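Local structure of protein-tyrosine-phosphatase PTP1 (Arabidopsis thaliana, 6KRW) at residues M134-V139 and I234-A239; P202-H207 and I241-T246; V90-I95 and I107-P112. The protein removes phosphate from phosphotyrosine in proteins, dephosphorylates the mitogen-activated protein kinase MPK6 and, with MKP1, represses salicylic acid and camalexin biosynthesis. All blocks are in the same frame, centred on the assembly; numbering follows the deposited sequence.

Interaction 1. Residues M134-V139 and I234-A239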
# COMPACT_ATOMS: atom_id res chain seq x y z
N MET A 134 5.47 2.38 4.23
CA MET A 134 6.10 1.16 4.77
C MET A 134 5.42 0.79 6.08
O MET A 134 5.53 1.60 7.04
CB MET A 134 7.58 1.43 5.00
CG MET A 134 8.30 0.25 5.57
SD MET A 134 10.05 0.57 5.62
CE MET A 134 10.57 -1.01 6.27
N LEU A 135 4.81 -0.38 6.20
CA LEU A 135 3.95 -0.77 7.35
C LEU A 135 4.57 -1.93 8.11
O LEU A 135 3.85 -2.69 8.71
CB LEU A 135 2.56 -1.14 6.81
CG LEU A 135 1.88 -0.02 6.03
CD1 LEU A 135 0.63 -0.58 5.32
CD2 LEU A 135 1.53 1.16 6.91
N THR A 136 5.89 -2.01 8.14
CA THR A 136 6.56 -3.12 8.86
C THR A 136 7.86 -2.59 9.47
O THR A 136 8.37 -1.63 8.95
CB THR A 136 6.88 -4.28 7.91
OG1 THR A 136 7.45 -5.42 8.56
CG2 THR A 136 7.77 -3.87 6.77
N ARG A 137 8.31 -3.33 10.46
CA ARG A 137 9.71 -3.29 10.91
C ARG A 137 10.56 -4.12 9.96
O ARG A 137 10.01 -5.00 9.26
CB ARG A 137 9.85 -3.84 12.34
CG ARG A 137 9.07 -3.05 13.38
CD ARG A 137 9.30 -3.68 14.75
NE ARG A 137 8.58 -2.97 15.79
CZ ARG A 137 8.76 -3.23 17.10
NH1 ARG A 137 9.48 -4.27 17.48
NH2 ARG A 137 8.14 -2.50 18.02
N LEU A 138 11.87 -3.86 9.95
CA LEU A 138 12.80 -4.75 9.22
C LEU A 138 12.77 -6.15 9.83
O LEU A 138 12.88 -7.13 9.10
CB LEU A 138 14.21 -4.13 9.23
CG LEU A 138 14.33 -2.75 8.58
CD1 LEU A 138 15.74 -2.18 8.76
CD2 LEU A 138 13.96 -2.78 7.10
N VAL A 139 12.79 -6.26 11.18
CA VAL A 139 12.85 -7.59 11.87
C VAL A 139 11.79 -7.64 12.96
O VAL A 139 11.63 -6.64 13.65
CB VAL A 139 14.24 -7.85 12.47
CG1 VAL A 139 14.36 -9.27 13.02
CG2 VAL A 139 15.34 -7.55 11.47
N ILE A 234 3.38 3.76 -3.55
CA ILE A 234 3.90 2.45 -3.13
C ILE A 234 3.42 2.15 -1.73
O ILE A 234 3.58 2.99 -0.86
CB ILE A 234 5.42 2.36 -3.29
CG1 ILE A 234 5.80 2.37 -4.77
CG2 ILE A 234 5.95 1.13 -2.60
CD1 ILE A 234 7.29 2.57 -5.01
N VAL A 235 2.87 0.98 -1.51
CA VAL A 235 2.50 0.49 -0.17
C VAL A 235 3.11 -0.87 0.01
O VAL A 235 2.93 -1.74 -0.87
CB VAL A 235 1.00 0.49 0.12
CG1 VAL A 235 0.72 0.13 1.56
CG2 VAL A 235 0.33 1.79 -0.26
N HIS A 236 3.86 -1.07 1.09
CA HIS A 236 4.46 -2.40 1.30
C HIS A 236 4.51 -2.72 2.79
O HIS A 236 4.60 -1.79 3.63
CB HIS A 236 5.83 -2.51 0.65
CG HIS A 236 6.97 -1.91 1.42
ND1 HIS A 236 7.64 -2.65 2.35
CD2 HIS A 236 7.61 -0.74 1.28
CE1 HIS A 236 8.64 -1.90 2.86
NE2 HIS A 236 8.63 -0.69 2.22
N CYS A 237 4.50 -3.99 3.10
CA CYS A 237 4.79 -4.49 4.46
C CYS A 237 5.84 -5.57 4.25
O CYS A 237 6.88 -5.27 3.68
CB CYS A 237 3.51 -4.94 5.18
SG CYS A 237 2.41 -6.00 4.20
N SER A 238 5.58 -6.78 4.70
CA SER A 238 6.53 -7.86 4.41
C SER A 238 6.10 -8.59 3.12
O SER A 238 6.89 -8.62 2.19
CB SER A 238 6.66 -8.79 5.57
OG SER A 238 7.75 -9.64 5.34
N ALA A 239 4.90 -9.17 3.08
CA ALA A 239 4.39 -9.83 1.84
C ALA A 239 3.71 -8.82 0.93
O ALA A 239 3.57 -9.14 -0.29
CB ALA A 239 3.47 -10.95 2.21

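Interaction 2. Residues P202-H207 and I241-T246. With FLC (citrate anion), chain D.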
# COMPACT_ATOMS: atom_id res chain seq x y z
N PRO A 202 6.22 1.42 12.44
CA PRO A 202 6.72 0.14 13.10
C PRO A 202 5.81 -0.50 14.16
O PRO A 202 6.16 -1.54 14.68
CB PRO A 202 8.03 0.64 13.74
CG PRO A 202 7.69 2.05 14.16
CD PRO A 202 6.82 2.60 13.05
N GLU A 203 4.57 0.01 14.29
CA GLU A 203 3.75 -0.54 15.40
C GLU A 203 2.52 -1.24 14.83
O GLU A 203 1.47 -1.24 15.46
CB GLU A 203 3.41 0.55 16.40
CG GLU A 203 4.63 1.03 17.18
CD GLU A 203 5.52 -0.07 17.75
OE1 GLU A 203 6.75 0.01 17.56
OE2 GLU A 203 5.01 -1.00 18.43
N TRP A 204 2.69 -1.87 13.69
CA TRP A 204 1.61 -2.70 13.12
C TRP A 204 2.17 -4.11 12.98
O TRP A 204 2.90 -4.41 12.03
CB TRP A 204 1.16 -2.13 11.78
CG TRP A 204 -0.11 -2.71 11.24
CD1 TRP A 204 -0.71 -3.87 11.58
CD2 TRP A 204 -0.95 -2.10 10.25
NE1 TRP A 204 -1.88 -4.05 10.87
CE2 TRP A 204 -2.07 -2.96 10.07
CE3 TRP A 204 -0.91 -0.90 9.54
CZ2 TRP A 204 -3.08 -2.70 9.16
CZ3 TRP A 204 -1.92 -0.64 8.64
CH2 TRP A 204 -2.99 -1.52 8.47
N PRO A 205 1.85 -5.01 13.92
CA PRO A 205 2.41 -6.36 13.89
C PRO A 205 1.93 -7.19 12.70
O PRO A 205 0.79 -7.06 12.26
CB PRO A 205 1.96 -7.01 15.21
CG PRO A 205 0.91 -6.08 15.80
CD PRO A 205 1.01 -4.75 15.09
N ASP A 206 2.82 -8.05 12.24
CA ASP A 206 2.59 -9.01 11.14
C ASP A 206 1.38 -9.87 11.55
O ASP A 206 1.33 -10.38 12.68
CB ASP A 206 3.90 -9.75 10.89
CG ASP A 206 3.76 -11.05 10.13
OD1 ASP A 206 2.65 -11.35 9.71
OD2 ASP A 206 4.76 -11.74 9.95
N HIS A 207 0.39 -9.95 10.67
CA HIS A 207 -0.86 -10.74 10.85
C HIS A 207 -1.67 -10.22 12.04
O HIS A 207 -2.50 -10.95 12.55
CB HIS A 207 -0.53 -12.25 10.84
CG HIS A 207 -0.38 -12.78 9.46
ND1 HIS A 207 -1.29 -12.48 8.45
CD2 HIS A 207 0.56 -13.57 8.89
CE1 HIS A 207 -0.91 -13.06 7.33
NE2 HIS A 207 0.22 -13.73 7.57
N ILE A 241 0.44 -7.75 1.33
CA ILE A 241 -1.00 -8.07 1.17
C ILE A 241 -1.84 -7.82 2.43
O ILE A 241 -2.92 -7.29 2.29
CB ILE A 241 -1.19 -9.50 0.62
CG1 ILE A 241 -0.59 -10.59 1.50
CG2 ILE A 241 -0.70 -9.58 -0.83
CD1 ILE A 241 -0.96 -11.99 1.08
N GLY A 242 -1.34 -8.12 3.65
CA GLY A 242 -2.23 -8.02 4.83
C GLY A 242 -2.32 -6.58 5.31
O GLY A 242 -3.36 -5.94 5.15
N ARG A 243 -1.23 -6.10 5.90
CA ARG A 243 -1.20 -4.69 6.33
C ARG A 243 -1.35 -3.78 5.11
O ARG A 243 -2.07 -2.86 5.17
CB ARG A 243 0.11 -4.47 7.10
CG ARG A 243 0.13 -5.25 8.42
CD ARG A 243 1.50 -5.31 9.06
NE ARG A 243 2.40 -6.23 8.38
CZ ARG A 243 3.62 -6.51 8.79
NH1 ARG A 243 4.09 -5.97 9.92
NH2 ARG A 243 4.38 -7.34 8.12
N THR A 244 -0.67 -4.11 4.02
CA THR A 244 -0.74 -3.33 2.77
C THR A 244 -2.19 -3.24 2.27
O THR A 244 -2.64 -2.18 1.98
CB THR A 244 0.16 -3.98 1.72
OG1 THR A 244 1.50 -3.80 2.14
CG2 THR A 244 -0.01 -3.37 0.35
N GLY A 245 -2.88 -4.37 2.19
CA GLY A 245 -4.27 -4.34 1.70
C GLY A 245 -5.18 -3.57 2.61
O GLY A 245 -6.08 -2.86 2.14
N THR A 246 -4.98 -3.69 3.93
CA THR A 246 -5.79 -2.96 4.91
C THR A 246 -5.58 -1.45 4.70
O THR A 246 -6.55 -0.73 4.66
CB THR A 246 -5.44 -3.45 6.32
OG1 THR A 246 -5.59 -4.86 6.42
CG2 THR A 246 -6.26 -2.77 7.40
CAC FLC D . 0.64 -8.95 7.23
CA FLC D . 1.64 -10.07 7.10
CB FLC D . 2.40 -10.03 5.78
CBC FLC D . 1.34 -9.94 4.66
CG FLC D . 3.20 -11.33 5.63
CGC FLC D . 4.26 -11.66 6.67
OA1 FLC D . 0.86 -7.92 6.67
OA2 FLC D . -0.34 -9.16 7.78
OB1 FLC D . 1.39 -9.01 3.88
OB2 FLC D . 0.47 -10.82 4.69
OG1 FLC D . 4.70 -10.76 7.42
OG2 FLC D . 4.68 -12.83 6.68
OHB FLC D . 3.26 -8.89 5.73

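Interaction 3. Residues V90-I95 and I107-P112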
# COMPACT_ATOMS: atom_id res chain seq x y z
N VAL A 90 9.28 -7.77 -11.13
CA VAL A 90 9.35 -7.34 -9.72
C VAL A 90 8.07 -7.81 -9.04
O VAL A 90 7.00 -7.84 -9.68
CB VAL A 90 9.60 -5.83 -9.63
CG1 VAL A 90 8.59 -5.02 -10.37
CG2 VAL A 90 9.68 -5.37 -8.18
N ASN A 91 8.16 -8.20 -7.78
CA ASN A 91 6.98 -8.65 -7.01
C ASN A 91 6.18 -7.42 -6.62
O ASN A 91 6.37 -6.87 -5.52
CB ASN A 91 7.37 -9.56 -5.87
CG ASN A 91 6.17 -10.24 -5.26
OD1 ASN A 91 5.12 -9.63 -5.08
ND2 ASN A 91 6.34 -11.52 -4.92
N ALA A 92 5.31 -6.96 -7.51
CA ALA A 92 4.61 -5.68 -7.34
C ALA A 92 3.37 -5.70 -8.22
O ALA A 92 3.48 -6.20 -9.38
CB ALA A 92 5.50 -4.51 -7.71
N SER A 93 2.28 -5.21 -7.70
CA SER A 93 0.95 -5.25 -8.35
C SER A 93 0.35 -3.86 -8.43
O SER A 93 0.40 -3.10 -7.44
CB SER A 93 0.03 -6.11 -7.53
OG SER A 93 0.53 -7.41 -7.37
N LEU A 94 -0.22 -3.47 -9.56
CA LEU A 94 -1.04 -2.26 -9.68
C LEU A 94 -2.39 -2.45 -9.04
O LEU A 94 -3.16 -3.35 -9.44
CB LEU A 94 -1.23 -1.87 -11.13
CG LEU A 94 -1.95 -0.55 -11.33
CD1 LEU A 94 -1.13 0.61 -10.79
CD2 LEU A 94 -2.29 -0.35 -12.79
N ILE A 95 -2.71 -1.63 -8.04
CA ILE A 95 -4.02 -1.61 -7.38
C ILE A 95 -4.71 -0.35 -7.83
O ILE A 95 -4.28 0.75 -7.50
CB ILE A 95 -3.90 -1.69 -5.85
CG1 ILE A 95 -2.94 -2.77 -5.39
CG2 ILE A 95 -5.27 -1.82 -5.22
CD1 ILE A 95 -3.32 -4.17 -5.81
N ILE A 107 0.86 0.87 -5.92
CA ILE A 107 1.69 -0.32 -6.17
C ILE A 107 1.83 -1.08 -4.87
O ILE A 107 2.50 -0.57 -3.94
CB ILE A 107 3.01 0.00 -6.85
CG1 ILE A 107 2.78 0.55 -8.25
CG2 ILE A 107 3.90 -1.21 -6.87
CD1 ILE A 107 4.04 1.06 -8.91
N ALA A 108 1.19 -2.22 -4.77
CA ALA A 108 1.32 -3.12 -3.60
C ALA A 108 2.48 -4.03 -3.86
O ALA A 108 2.50 -4.72 -4.90
CB ALA A 108 0.04 -3.87 -3.34
N THR A 109 3.48 -4.02 -2.98
CA THR A 109 4.71 -4.78 -3.24
C THR A 109 5.23 -5.40 -1.94
O THR A 109 4.79 -4.99 -0.86
CB THR A 109 5.72 -3.89 -3.97
OG1 THR A 109 6.83 -4.67 -4.37
CG2 THR A 109 6.20 -2.75 -3.10
N GLN A 110 6.10 -6.37 -2.04
CA GLN A 110 6.73 -7.02 -0.87
C GLN A 110 7.83 -6.10 -0.32
O GLN A 110 8.27 -5.20 -1.00
CB GLN A 110 7.33 -8.36 -1.27
CG GLN A 110 8.52 -8.21 -2.18
CD GLN A 110 9.06 -9.51 -2.69
OE1 GLN A 110 8.46 -10.57 -2.50
NE2 GLN A 110 10.24 -9.44 -3.28
N GLY A 111 8.16 -6.33 0.94
CA GLY A 111 9.33 -5.64 1.53
C GLY A 111 10.53 -6.12 0.73
O GLY A 111 10.73 -7.33 0.57
N PRO A 112 11.38 -5.26 0.06
CA PRO A 112 12.50 -5.65 -0.82
C PRO A 112 13.51 -6.58 -0.14
O PRO A 112 13.79 -6.42 1.05
CB PRO A 112 13.17 -4.33 -1.21
CG PRO A 112 12.05 -3.33 -1.10
CD PRO A 112 11.17 -3.81 0.02

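Interaction 1. Residues M134-V139 and I234-A239
The start of the phosphate-binding loop, where parallel strand 233-236 ends in C237, is held here beside the end of strand 131-134 by M134 and H236, which face each other on the same side of the sheet. L135 N donates to H236 O over 2.9 Å, almost straight out from the carbonyl, and this bond closes the parallel pairing just before the catalytic cysteine. The M134 side chain crosses the imidazole obliquely: its CA sits over one face of the ring, 4.3 Å from the ring centroid, and its extended chain, with CG anti to the backbone N (chi1 179°), carries CG to 3.5 Å from H236 CE1. SD lies farther on, oblique to the ring.

Both ring nitrogens of H236 are engaged. ND1 donates to C237 O at 3.0 Å, with the acceptor close to the ring plane and the bond on a carbonyl lone pair, while NE2 is bonded to the hydroxyl of Y150. The ring's rotation is thereby fixed, and the carbonyl of the nucleophile itself is held. T136 covers that same carbonyl group, its methyl CG2 lying 3.5 Å from C237 O. Away from the imidazole, L135 CD1 meets V235 CG1 at 3.8 Å, and L135 CB packs against the CB of C237.

C237 is the residue that forms the phosphocysteine intermediate. A histidine just before this cysteine, at the point where a central parallel strand opens into the loop, is the HC signature of the protein tyrosine phosphatase active site.

Interaction 2. Residues P202-H207 and I241-T246
The loop 202-207 passes over the N-terminal turn of helix 242-259, and the nearest CA atoms, those of D206 and R243, lie 7.5 Å apart, so the gap is bridged mainly by the side chains of W204 and R243. The indole, with CG anti to the backbone N (chi1 -168°), lays one face under the arginine chain: R243 CG stands 3.4 Å from the centroid of the five-membered ring, a CH-pi contact, and the guanidinium plane is turned 78° from the indole. T246 CG2 meets the benzene edge at 3.6 Å from W204 CZ2.

A bend at chi3 (-75°) brings R243 NH1 back to W204 O, 2.9 Å away and nearly in the guanidinium plane, while D206 CA lies over one guanidinium face. NE and NH2 grip the citrate, through OA1 and OHB respectively. R243 N also donates to OA1, and I241 N and G242 N converge on OB1, with the G242 bond almost straight. From the loop, H207 N reaches OA2, its ring lies over citrate CA, and D206 OD2, which forms a salt bridge with K146, is 2.7 Å from OG1. The anion, probably from the crystallisation liquor, occupies the site assigned to substrate by similarity. D206 so near it, and NH1 bonded to W204 O, are consistent with a closed WPD loop.

An alanine in place of W204 would probably open a gap beside R243 CG and T246 CG2 and leave the arginine chain freer to turn.

The indole NE1 is bonded to G208 O. The loop, which follows strand 194-200, thus rests its tryptophan between helix 242-259 and F290 of helix 285-303, which also packs on T246.

Interaction 3. Residues V90-I95 and I107-P112
N91 and Q110 cross at about a right angle with their amide groups stacked, the planes 25° apart, at the corner where 90-95 turns and strand 106-109 of the antiparallel hairpin passes into a loop. The glutamine rises with CG between its backbone N and carbonyl carbon (chi1 69°), which sets CD 3.6 Å from N91 CB. The amides pack on each other and bond elsewhere: N91 ND2 to V68 O and N63 OD1, N91 OD1 to R278, and Q110 to the backbone of K62 and R64.

Beside them T109 turns OG1 anti to its backbone N, donating to N91 O from a position tilted off the carbonyl plane, at an unusually short 2.5 Å. N91 is the centre of an inverse gamma turn at the corner of the chain.

Along the strands, S93 and A108 form the hydrogen-bonded pair, exchanging N-H and C=O in both directions at 2.9 Å, from S93 N to A108 O and from A108 N to S93 O. The methyl of A92 and I107 CG2 touch at 3.8 Å on the face shared with T109. On the opposite face I95 CG1 meets A108 CB.

The chemistry therefore divides: backbone bonds pair the strands and apolar side chains pack on both faces, while buried amides at the corner, satisfied by surrounding loops, tie the hairpin to the segment around residues 62-68 and to R278.

Interactions 1 and 2 meet at the active site, with centres about 7 Å apart: the first carries the nucleophile C237 and gives the citrate OHB the N-H groups of S238 and A239, and the second brings the arginine, helix start and WPD loop that also surround the anion. C237 SG lies 3.2 Å from T244 OG1, and the two loops are also joined by the salt bridge from R137 NH2 to E203 OE1, 2.9 Å. Interaction 3 flanks interaction 1 in the same sheet, where V235 N reaches I107 O at 2.9 Å and G111 N similarly approaches S238 O. It touches interaction 2 through T244 CG2 and A108 CB, 3.7 Å apart.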